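Local atomic coordinates of hypothetical protein (Bacteroides uniformis ATCC 8492, PDB entry 4QRL), a protein that is of unknown function but adopts a lipocalin-like beta-barrel fold, a scaffold that in relatives commonly binds small hydrophobic ligands. Residues Val28-Tyr33 / Asp80-Trp85. Residues are numbered along the deposited sequence; the frame is centred on the assembly and turned at random.
Sequences VDSVFY and DTYFGW
In the lipocalin-like barrel, an eight-stranded antiparallel sheet closed on itself, side chains of strand 25-36 meet the short helix 79-82 and the loop that leads from it toward strand 89-97. No direct hydrogen bond joins residues 28-33 to 80-85; aromatic and aliphatic side chains and one bridging water do so. Tyr33 carries much of the contact. Its CB does not head for the loop, but CG lies anti to the carbonyl carbon (chi1 -78°), and the ring extends from there until its far end meets Phe83 tip to tip. CE1 comes to 3.9 Å from Phe83 CZ, and CZ lies 3.8 Å from Phe83 CE1. The two rings are nearly parallel, 21° apart, yet slid so far that they scarcely overlap, with centroids 5.8 Å from each other. Beyond them, the hydroxyl OH stands 3.4 Å from Phe83 CE1 and, more loosely, near Trp85 CZ2. Phe40 and Phe113 also meet the Tyr33 ring, extending this aromatic cluster within the barrel. A phenylalanine here in place of Tyr33 would lack the hydroxyl, and with it would probably go the water link to the helix end and the closest approach to Phe83. Nearer the corner at Ser30, Val31 crosses Tyr82 obliquely, its CG2 3.8 Å from Tyr82 CD1, while Ser30 OG lies farther off at the edge of the same ring. The bridging water sits in the plane of the Tyr33 ring, 2.7 Å from its OH, and donates a hydrogen bond of 2.7 Å to Tyr82 O.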
ATOM      1  N   VAL A  28      -9.331   8.100  -1.535  1.00 26.63           N
ATOM      2  CA  VAL A  28      -8.163   7.961  -2.407  1.00 26.19           C
ATOM      3  C   VAL A  28      -8.648   7.296  -3.675  1.00 33.26           C
ATOM      4  O   VAL A  28      -9.350   6.269  -3.599  1.00 33.44           O
ATOM      5  CB  VAL A  28      -7.099   7.082  -1.688  1.00 28.27           C
ATOM      6  CG1 VAL A  28      -5.856   6.807  -2.564  1.00 28.01           C
ATOM      7  CG2 VAL A  28      -6.720   7.660  -0.335  1.00 28.20           C
ATOM      8  N   ASP A  29      -8.292   7.817  -4.832  1.00 31.87           N
ATOM      9  CA  ASP A  29      -8.787   7.070  -6.004  1.00 35.17           C
ATOM     10  C   ASP A  29      -7.698   6.784  -7.021  1.00 41.51           C
ATOM     11  O   ASP A  29      -7.987   6.374  -8.146  1.00 46.02           O
ATOM     12  CB  ASP A  29      -9.953   7.832  -6.671  1.00 38.90           C
ATOM     13  CG  ASP A  29      -9.601   9.138  -7.371  1.00 54.60           C
ATOM     14  OD1 ASP A  29      -8.535   9.726  -7.051  1.00 54.79           O
ATOM     15  OD2 ASP A  29     -10.415   9.598  -8.210  1.00 60.06           O
ATOM     16  N   SER A  30      -6.459   6.972  -6.628  1.00 33.53           N
ATOM     17  CA  SER A  30      -5.348   6.908  -7.552  1.00 32.12           C
ATOM     18  C   SER A  30      -4.272   5.899  -7.186  1.00 30.64           C
ATOM     19  O   SER A  30      -3.240   5.902  -7.838  1.00 29.47           O
ATOM     20  CB  SER A  30      -4.715   8.295  -7.599  1.00 36.19           C
ATOM     21  OG  SER A  30      -4.414   8.748  -6.287  1.00 39.48           O
ATOM     22  N   VAL A  31      -4.455   5.084  -6.135  1.00 23.49           N
ATOM     23  CA  VAL A  31      -3.383   4.187  -5.681  1.00 20.76           C
ATOM     24  C   VAL A  31      -3.867   2.752  -5.697  1.00 24.24           C
ATOM     25  O   VAL A  31      -4.967   2.463  -5.215  1.00 24.03           O
ATOM     26  CB  VAL A  31      -2.862   4.572  -4.279  1.00 23.45           C
ATOM     27  CG1 VAL A  31      -1.750   3.628  -3.831  1.00 22.94           C
ATOM     28  CG2 VAL A  31      -2.385   6.034  -4.236  1.00 23.78           C
ATOM     29  N   PHE A  32      -3.030   1.868  -6.247  1.00 20.09           N
ATOM     30  CA  PHE A  32      -3.356   0.444  -6.409  1.00 19.40           C
ATOM     31  C   PHE A  32      -2.185  -0.379  -5.952  1.00 23.81           C
ATOM     32  O   PHE A  32      -1.062  -0.143  -6.428  1.00 23.78           O
ATOM     33  CB  PHE A  32      -3.684   0.135  -7.893  1.00 20.41           C
ATOM     34  CG  PHE A  32      -4.875   0.913  -8.408  1.00 21.70           C
ATOM     35  CD1 PHE A  32      -4.746   2.254  -8.780  1.00 22.73           C
ATOM     36  CD2 PHE A  32      -6.145   0.352  -8.395  1.00 21.53           C
ATOM     37  CE1 PHE A  32      -5.861   2.995  -9.192  1.00 25.38           C
ATOM     38  CE2 PHE A  32      -7.259   1.098  -8.826  1.00 24.13           C
ATOM     39  CZ  PHE A  32      -7.103   2.401  -9.231  1.00 23.69           C
ATOM     40  N   TYR A  33      -2.406  -1.300  -4.988  1.00 20.66           N
ATOM     41  CA  TYR A  33      -1.313  -2.177  -4.499  1.00 19.37           C
ATOM     42  C   TYR A  33      -1.473  -3.539  -5.120  1.00 24.14           C
ATOM     43  O   TYR A  33      -2.590  -4.010  -5.288  1.00 25.45           O
ATOM     44  CB  TYR A  33      -1.325  -2.336  -2.962  1.00 19.91           C
ATOM     45  CG  TYR A  33      -0.779  -1.216  -2.107  1.00 22.51           C
ATOM     46  CD1 TYR A  33      -0.604   0.067  -2.622  1.00 24.96           C
ATOM     47  CD2 TYR A  33      -0.546  -1.406  -0.744  1.00 22.98           C
ATOM     48  CE1 TYR A  33      -0.115   1.103  -1.829  1.00 27.76           C
ATOM     49  CE2 TYR A  33      -0.108  -0.362   0.066  1.00 23.43           C
ATOM     50  CZ  TYR A  33       0.101   0.888  -0.479  1.00 28.79           C
ATOM     51  OH  TYR A  33       0.575   1.908   0.317  1.00 31.25           O
ATOM     52  N   ASP A  80       7.740  10.488  -1.725  1.00 31.64           N
ATOM     53  CA  ASP A  80       7.080  11.062  -0.534  1.00 30.56           C
ATOM     54  C   ASP A  80       5.606  11.414  -0.721  1.00 34.20           C
ATOM     55  O   ASP A  80       4.896  11.638   0.270  1.00 33.39           O
ATOM     56  CB  ASP A  80       7.819  12.299  -0.052  1.00 32.55           C
ATOM     57  CG  ASP A  80       9.213  12.042   0.470  1.00 37.10           C
ATOM     58  OD1 ASP A  80       9.537  10.867   0.758  1.00 36.68           O
ATOM     59  OD2 ASP A  80       9.972  13.015   0.619  1.00 40.30           O
ATOM     60  N   THR A  81       5.139  11.445  -1.970  1.00 29.62           N
ATOM     61  CA  THR A  81       3.744  11.711  -2.262  1.00 29.76           C
ATOM     62  C   THR A  81       2.910  10.493  -1.884  1.00 33.99           C
ATOM     63  O   THR A  81       1.792  10.632  -1.371  1.00 34.24           O
ATOM     64  CB  THR A  81       3.582  12.057  -3.758  1.00 36.07           C
ATOM     65  OG1 THR A  81       4.436  13.147  -4.060  1.00 39.55           O
ATOM     66  CG2 THR A  81       2.161  12.402  -4.143  1.00 31.65           C
ATOM     67  N   TYR A  82       3.452   9.297  -2.147  1.00 30.09           N
ATOM     68  CA  TYR A  82       2.666   8.077  -1.988  1.00 28.81           C
ATOM     69  C   TYR A  82       3.134   7.153  -0.896  1.00 34.50           C
ATOM     70  O   TYR A  82       2.334   6.325  -0.447  1.00 34.57           O
ATOM     71  CB  TYR A  82       2.631   7.331  -3.318  1.00 29.00           C
ATOM     72  CG  TYR A  82       1.962   8.134  -4.417  1.00 29.27           C
ATOM     73  CD1 TYR A  82       0.582   8.335  -4.418  1.00 30.97           C
ATOM     74  CD2 TYR A  82       2.707   8.710  -5.438  1.00 30.47           C
ATOM     75  CE1 TYR A  82      -0.038   9.077  -5.419  1.00 30.86           C
ATOM     76  CE2 TYR A  82       2.099   9.465  -6.438  1.00 31.50           C
ATOM     77  CZ  TYR A  82       0.724   9.633  -6.429  1.00 34.94           C
ATOM     78  OH  TYR A  82       0.122  10.370  -7.402  1.00 32.37           O
ATOM     79  N   PHE A  83       4.407   7.256  -0.480  1.00 30.62           N
ATOM     80  CA  PHE A  83       4.968   6.382   0.538  1.00 30.09           C
ATOM     81  C   PHE A  83       5.723   7.192   1.581  1.00 35.79           C
ATOM     82  O   PHE A  83       5.158   7.464   2.651  1.00 35.32           O
ATOM     83  CB  PHE A  83       5.841   5.289  -0.126  1.00 30.07           C
ATOM     84  CG  PHE A  83       5.016   4.342  -0.970  1.00 30.17           C
ATOM     85  CD1 PHE A  83       4.354   3.262  -0.387  1.00 32.76           C
ATOM     86  CD2 PHE A  83       4.858   4.556  -2.339  1.00 30.31           C
ATOM     87  CE1 PHE A  83       3.565   2.401  -1.160  1.00 32.64           C
ATOM     88  CE2 PHE A  83       4.039   3.723  -3.099  1.00 32.91           C
ATOM     89  CZ  PHE A  83       3.395   2.655  -2.504  1.00 30.97           C
ATOM     90  N   GLY A  84       6.966   7.584   1.282  1.00 32.26           N
ATOM     91  CA  GLY A  84       7.764   8.362   2.227  1.00 33.95           C
ATOM     92  C   GLY A  84       8.243   7.548   3.415  1.00 37.36           C
ATOM     93  O   GLY A  84       8.626   8.110   4.436  1.00 37.24           O
ATOM     94  N   TRP A  85       8.229   6.199   3.292  1.00 33.65           N
ATOM     95  CA  TRP A  85       8.645   5.320   4.384  1.00 32.72           C
ATOM     96  C   TRP A  85      10.127   5.409   4.637  1.00 37.40           C
ATOM     97  O   TRP A  85      10.896   5.410   3.670  1.00 37.34           O
ATOM     98  CB  TRP A  85       8.284   3.853   4.096  1.00 29.57           C
ATOM     99  CG  TRP A  85       6.839   3.568   3.832  1.00 29.13           C
ATOM    100  CD1 TRP A  85       5.757   4.286   4.250  1.00 31.46           C
ATOM    101  CD2 TRP A  85       6.320   2.421   3.148  1.00 28.06           C
ATOM    102  NE1 TRP A  85       4.599   3.693   3.808  1.00 30.06           N
ATOM    103  CE2 TRP A  85       4.911   2.529   3.156  1.00 30.41           C
ATOM    104  CE3 TRP A  85       6.915   1.313   2.513  1.00 29.00           C
ATOM    105  CZ2 TRP A  85       4.087   1.559   2.597  1.00 28.67           C
ATOM    106  CZ3 TRP A  85       6.090   0.347   1.960  1.00 28.78           C
ATOM    107  CH2 TRP A  85       4.694   0.485   1.987  1.00 28.89           C
TER
HETATM  108  O   HOH W   1       0.369   4.445  -0.447  1.00 37.75           O